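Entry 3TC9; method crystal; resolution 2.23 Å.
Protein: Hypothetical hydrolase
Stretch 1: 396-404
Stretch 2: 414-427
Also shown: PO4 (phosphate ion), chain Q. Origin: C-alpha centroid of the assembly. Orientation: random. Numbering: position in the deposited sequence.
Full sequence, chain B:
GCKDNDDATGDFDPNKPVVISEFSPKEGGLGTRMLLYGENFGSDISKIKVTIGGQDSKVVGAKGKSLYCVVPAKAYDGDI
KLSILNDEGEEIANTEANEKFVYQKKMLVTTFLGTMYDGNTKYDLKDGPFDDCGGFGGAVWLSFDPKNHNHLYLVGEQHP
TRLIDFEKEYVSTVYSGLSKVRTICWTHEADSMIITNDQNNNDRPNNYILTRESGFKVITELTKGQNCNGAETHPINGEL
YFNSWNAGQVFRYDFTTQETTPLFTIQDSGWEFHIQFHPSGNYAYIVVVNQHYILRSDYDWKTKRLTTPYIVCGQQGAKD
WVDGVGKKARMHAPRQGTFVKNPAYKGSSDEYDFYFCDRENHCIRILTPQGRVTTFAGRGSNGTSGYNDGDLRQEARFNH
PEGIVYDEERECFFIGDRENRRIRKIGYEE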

# COMPACT_ATOMS: atom_id res chain seq x y z
N ALA B 396 -5.22 -25.20 3.45
CA ALA B 396 -4.25 -25.01 4.53
C ALA B 396 -4.73 -25.45 5.93
O ALA B 396 -5.87 -25.23 6.31
N ARG B 397 -3.82 -26.10 6.68
CA ARG B 397 -4.01 -26.50 8.06
C ARG B 397 -2.77 -26.25 8.85
O ARG B 397 -1.65 -26.42 8.35
N PHE B 398 -2.97 -25.89 10.13
CA PHE B 398 -1.95 -25.67 11.15
C PHE B 398 -2.23 -26.59 12.30
O PHE B 398 -3.32 -27.13 12.38
N ASN B 399 -1.27 -26.77 13.20
CA ASN B 399 -1.47 -27.58 14.39
C ASN B 399 -0.85 -26.82 15.55
O ASN B 399 0.35 -26.88 15.78
N HIS B 400 -1.70 -26.06 16.25
CA HIS B 400 -1.39 -25.19 17.39
C HIS B 400 -0.47 -24.05 16.94
O HIS B 400 0.67 -23.99 17.40
N PRO B 401 -0.91 -23.16 16.00
CA PRO B 401 -0.07 -21.99 15.65
C PRO B 401 0.07 -21.07 16.88
O PRO B 401 -0.90 -20.88 17.61
N GLU B 402 1.28 -20.54 17.15
CA GLU B 402 1.48 -19.71 18.33
C GLU B 402 2.07 -18.35 18.02
O GLU B 402 1.44 -17.35 18.34
N GLY B 403 3.26 -18.31 17.41
CA GLY B 403 3.91 -17.05 17.06
C GLY B 403 3.49 -16.59 15.68
O GLY B 403 3.17 -17.41 14.82
N ILE B 404 3.49 -15.28 15.45
CA ILE B 404 3.14 -14.70 14.15
C ILE B 404 3.79 -13.34 14.01
O ILE B 404 3.79 -12.54 14.96
N PHE B 414 4.97 -14.89 8.81
CA PHE B 414 5.74 -16.02 9.32
C PHE B 414 5.02 -16.52 10.56
O PHE B 414 4.69 -15.71 11.43
N ILE B 415 4.68 -17.81 10.59
CA ILE B 415 3.91 -18.40 11.68
C ILE B 415 4.68 -19.52 12.36
O ILE B 415 5.23 -20.38 11.66
N GLY B 416 4.67 -19.52 13.70
CA GLY B 416 5.24 -20.57 14.53
C GLY B 416 4.19 -21.65 14.73
O GLY B 416 3.32 -21.53 15.60
N ASP B 417 4.22 -22.68 13.89
CA ASP B 417 3.25 -23.80 13.88
C ASP B 417 3.79 -24.90 14.77
O ASP B 417 4.53 -25.76 14.29
N ARG B 418 3.43 -24.85 16.08
CA ARG B 418 3.99 -25.67 17.14
C ARG B 418 4.14 -27.16 16.82
O ARG B 418 5.27 -27.61 16.74
N GLU B 419 3.04 -27.93 16.65
CA GLU B 419 3.13 -29.39 16.48
C GLU B 419 3.72 -29.81 15.15
O GLU B 419 4.14 -30.97 15.01
N ASN B 420 3.77 -28.90 14.16
CA ASN B 420 4.34 -29.22 12.87
C ASN B 420 5.86 -28.93 12.86
O ASN B 420 6.54 -29.31 11.91
N ARG B 421 6.40 -28.29 13.94
CA ARG B 421 7.82 -27.99 14.16
C ARG B 421 8.42 -27.19 13.00
O ARG B 421 9.61 -27.29 12.68
N ARG B 422 7.58 -26.34 12.40
CA ARG B 422 7.93 -25.54 11.25
C ARG B 422 7.52 -24.09 11.39
O ARG B 422 6.60 -23.77 12.14
N ILE B 423 8.19 -23.23 10.60
CA ILE B 423 7.86 -21.83 10.39
C ILE B 423 7.06 -21.84 9.09
O ILE B 423 7.58 -22.25 8.04
N ARG B 424 5.80 -21.47 9.16
CA ARG B 424 4.98 -21.44 7.94
C ARG B 424 5.00 -20.04 7.36
O ARG B 424 5.29 -19.07 8.07
N LYS B 425 4.75 -19.92 6.07
CA LYS B 425 4.72 -18.62 5.42
C LYS B 425 3.36 -18.41 4.74
O LYS B 425 2.80 -19.36 4.20
N ILE B 426 2.83 -17.18 4.78
CA ILE B 426 1.61 -16.82 4.05
C ILE B 426 1.96 -15.62 3.21
O ILE B 426 2.23 -14.57 3.76
N GLY B 427 1.98 -15.81 1.90
CA GLY B 427 2.30 -14.74 0.94
C GLY B 427 1.71 -15.07 -0.41
O GLY B 427 1.18 -16.17 -0.58

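The buried carboxylate of Asp417 gathers three donors, from Asn399, Asn420 and Arg424, and it illustrates a general tendency: a buried carboxylate is usually compensated by nearby donors. With chi1 in t, Asp417 divides its two oxygens between partners. Asp417 OD1 accepts the backbone amide of Asn399 (Asn399 N to Asp417 OD1, 2.7 Å), whereas Asp417 OD2 receives Asn420 ND2 at 2.7 Å and forms a salt bridge with Arg424 NH1, also at 2.7 Å. Arg424, m at chi1, chi2 and chi3, also donates from NH1 to Arg397 O at 2.9 Å. Phe398 CE1 lies over one face of this guanidinium.

The Phe398 ring (chi1 m) also makes apolar contacts, its CE1 lying 4.2 Å from Ile415 CD1 and its CZ 4.2 Å from Ile426 CD1. Beyond it, the antiparallel strands place Pro401, Ile404 and Ile415 on the same sheet face as Asp417. Ile415 (chi1 m) meets both neighbours, through CG2 to Pro401 CB at 3.8 Å and through CG1 to Ile404 CG1 at 3.9 Å; Ile404 is t at both chi angles.

Charged groups recur around the turn that follows Asp417. His400 and Glu419, both m at chi1 and both pointing toward the opposite stretch, join through His400 ND1 and Glu419 OE2 at 2.7 Å, the carboxylate oxygen meeting the imidazole at its edge. Arg418, extended at chi1 (t), forms a salt bridge from NH1 to Glu402 OE1 at 3.0 Å. Arg418 NH2 reaches O3 of a phosphate ion at 3.0 Å, and Arg421 NH2 binds phosphate O1 at 2.8 Å; the ion probably comes from the crystallisation liquor.

One water bridges Asn399 ND2 and Asn420 OD1, each at 2.8 Å from its oxygen. Another donates from its oxygen to Glu402 OE1 at 2.8 Å and weakly to Gly416 O.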

# COMPACT_ATOMS: atom_id res chain seq x y z
CB ALA B 396 -3.82 -23.56 4.58
CB ARG B 397 -4.37 -27.97 8.19
CG ARG B 397 -5.82 -28.24 7.98
CD ARG B 397 -5.86 -29.56 7.29
NE ARG B 397 -6.62 -30.54 8.04
CZ ARG B 397 -6.64 -31.84 7.75
NH1 ARG B 397 -5.88 -32.32 6.77
NH2 ARG B 397 -7.41 -32.65 8.44
CB PHE B 398 -1.95 -24.21 11.65
CG PHE B 398 -1.80 -23.19 10.56
CD1 PHE B 398 -0.55 -22.86 10.06
CD2 PHE B 398 -2.92 -22.55 10.03
CE1 PHE B 398 -0.42 -21.90 9.04
CE2 PHE B 398 -2.80 -21.62 9.01
CZ PHE B 398 -1.55 -21.28 8.54
CB ASN B 399 -0.89 -28.97 14.22
CG ASN B 399 -1.40 -29.94 15.23
OD1 ASN B 399 -1.98 -29.57 16.26
ND2 ASN B 399 -1.13 -31.22 14.98
CB HIS B 400 -0.78 -25.99 18.56
CG HIS B 400 -1.75 -26.86 19.29
ND1 HIS B 400 -1.37 -28.06 19.83
CD2 HIS B 400 -3.07 -26.65 19.57
CE1 HIS B 400 -2.44 -28.54 20.45
NE2 HIS B 400 -3.49 -27.73 20.31
CB PRO B 401 -0.86 -21.32 14.51
CG PRO B 401 -2.26 -21.68 14.76
CD PRO B 401 -2.24 -23.07 15.36
CB GLU B 402 2.34 -20.44 19.37
CG GLU B 402 1.64 -21.63 19.98
CD GLU B 402 2.49 -22.64 20.72
OE1 GLU B 402 3.70 -22.76 20.43
OE2 GLU B 402 1.93 -23.36 21.58
CB ILE B 404 1.59 -14.62 13.91
CG1 ILE B 404 1.25 -14.28 12.41
CG2 ILE B 404 0.91 -13.65 14.88
CD1 ILE B 404 -0.29 -14.16 12.05
CB PHE B 414 7.21 -15.65 9.59
CG PHE B 414 7.97 -15.30 8.33
CD1 PHE B 414 8.18 -16.26 7.35
CD2 PHE B 414 8.46 -14.02 8.13
CE1 PHE B 414 8.86 -15.93 6.17
CE2 PHE B 414 9.18 -13.71 6.97
CZ PHE B 414 9.39 -14.67 6.00
CB ILE B 415 2.52 -18.89 11.17
CG1 ILE B 415 1.70 -17.73 10.56
CG2 ILE B 415 1.68 -19.63 12.24
CD1 ILE B 415 1.19 -18.07 9.27
CB ASP B 417 3.06 -24.28 12.43
CG ASP B 417 1.84 -25.13 12.19
OD1 ASP B 417 1.00 -25.25 13.12
OD2 ASP B 417 1.71 -25.68 11.07
CB ARG B 418 3.24 -25.49 18.48
CG ARG B 418 3.89 -26.18 19.70
CD ARG B 418 5.31 -25.68 19.95
NE ARG B 418 5.90 -26.17 21.19
CZ ARG B 418 5.89 -25.52 22.34
NH1 ARG B 418 5.25 -24.37 22.46
NH2 ARG B 418 6.52 -26.03 23.40
CB GLU B 419 1.77 -30.09 16.69
CG GLU B 419 0.99 -29.67 17.94
CD GLU B 419 1.69 -29.53 19.28
OE1 GLU B 419 2.70 -30.25 19.52
OE2 GLU B 419 1.20 -28.75 20.13
CB ASN B 420 3.59 -28.50 11.77
CG ASN B 420 2.23 -29.10 11.62
OD1 ASN B 420 2.02 -30.31 11.82
ND2 ASN B 420 1.25 -28.28 11.34
CB ARG B 421 8.65 -29.29 14.38
CG ARG B 421 8.03 -30.31 15.32
CD ARG B 421 8.02 -29.82 16.72
NE ARG B 421 7.33 -30.73 17.61
CZ ARG B 421 7.02 -30.45 18.86
NH1 ARG B 421 7.35 -29.28 19.40
NH2 ARG B 421 6.36 -31.33 19.60
CB ARG B 422 7.23 -26.11 9.99
CG ARG B 422 7.80 -27.46 9.48
CD ARG B 422 6.72 -28.17 8.71
NE ARG B 422 7.15 -29.41 8.03
CZ ARG B 422 6.83 -30.64 8.44
NH1 ARG B 422 6.14 -30.81 9.56
NH2 ARG B 422 7.20 -31.70 7.74
CB ILE B 423 9.08 -20.86 10.39
CG1 ILE B 423 9.93 -20.99 11.69
CG2 ILE B 423 8.63 -19.40 10.16
CD1 ILE B 423 9.24 -20.67 13.02
CB ARG B 424 3.56 -21.93 8.21
CG ARG B 424 3.48 -23.23 9.01
CD ARG B 424 3.77 -24.50 8.20
NE ARG B 424 2.82 -24.72 7.11
CZ ARG B 424 1.60 -25.23 7.25
NH1 ARG B 424 1.12 -25.52 8.46
NH2 ARG B 424 0.82 -25.40 6.20
CB LYS B 425 5.86 -18.51 4.40
CG LYS B 425 5.94 -17.16 3.66
CD LYS B 425 7.01 -17.22 2.59
CE LYS B 425 6.98 -16.06 1.64
NZ LYS B 425 5.90 -16.15 0.62
CB ILE B 426 0.34 -16.57 4.90
CG1 ILE B 426 0.01 -17.74 5.82
CG2 ILE B 426 -0.86 -16.17 4.00
CD1 ILE B 426 -1.10 -17.43 6.81
P PO4 Q . 6.78 -29.90 23.13
O1 PO4 Q . 5.68 -30.49 22.17
O2 PO4 Q . 6.10 -29.45 24.48
O3 PO4 Q . 7.50 -28.69 22.45
O4 PO4 Q . 7.92 -30.94 23.45
O HOH W 1 -0.24 -31.93 12.44
O HOH W 2 5.23 -22.68 18.07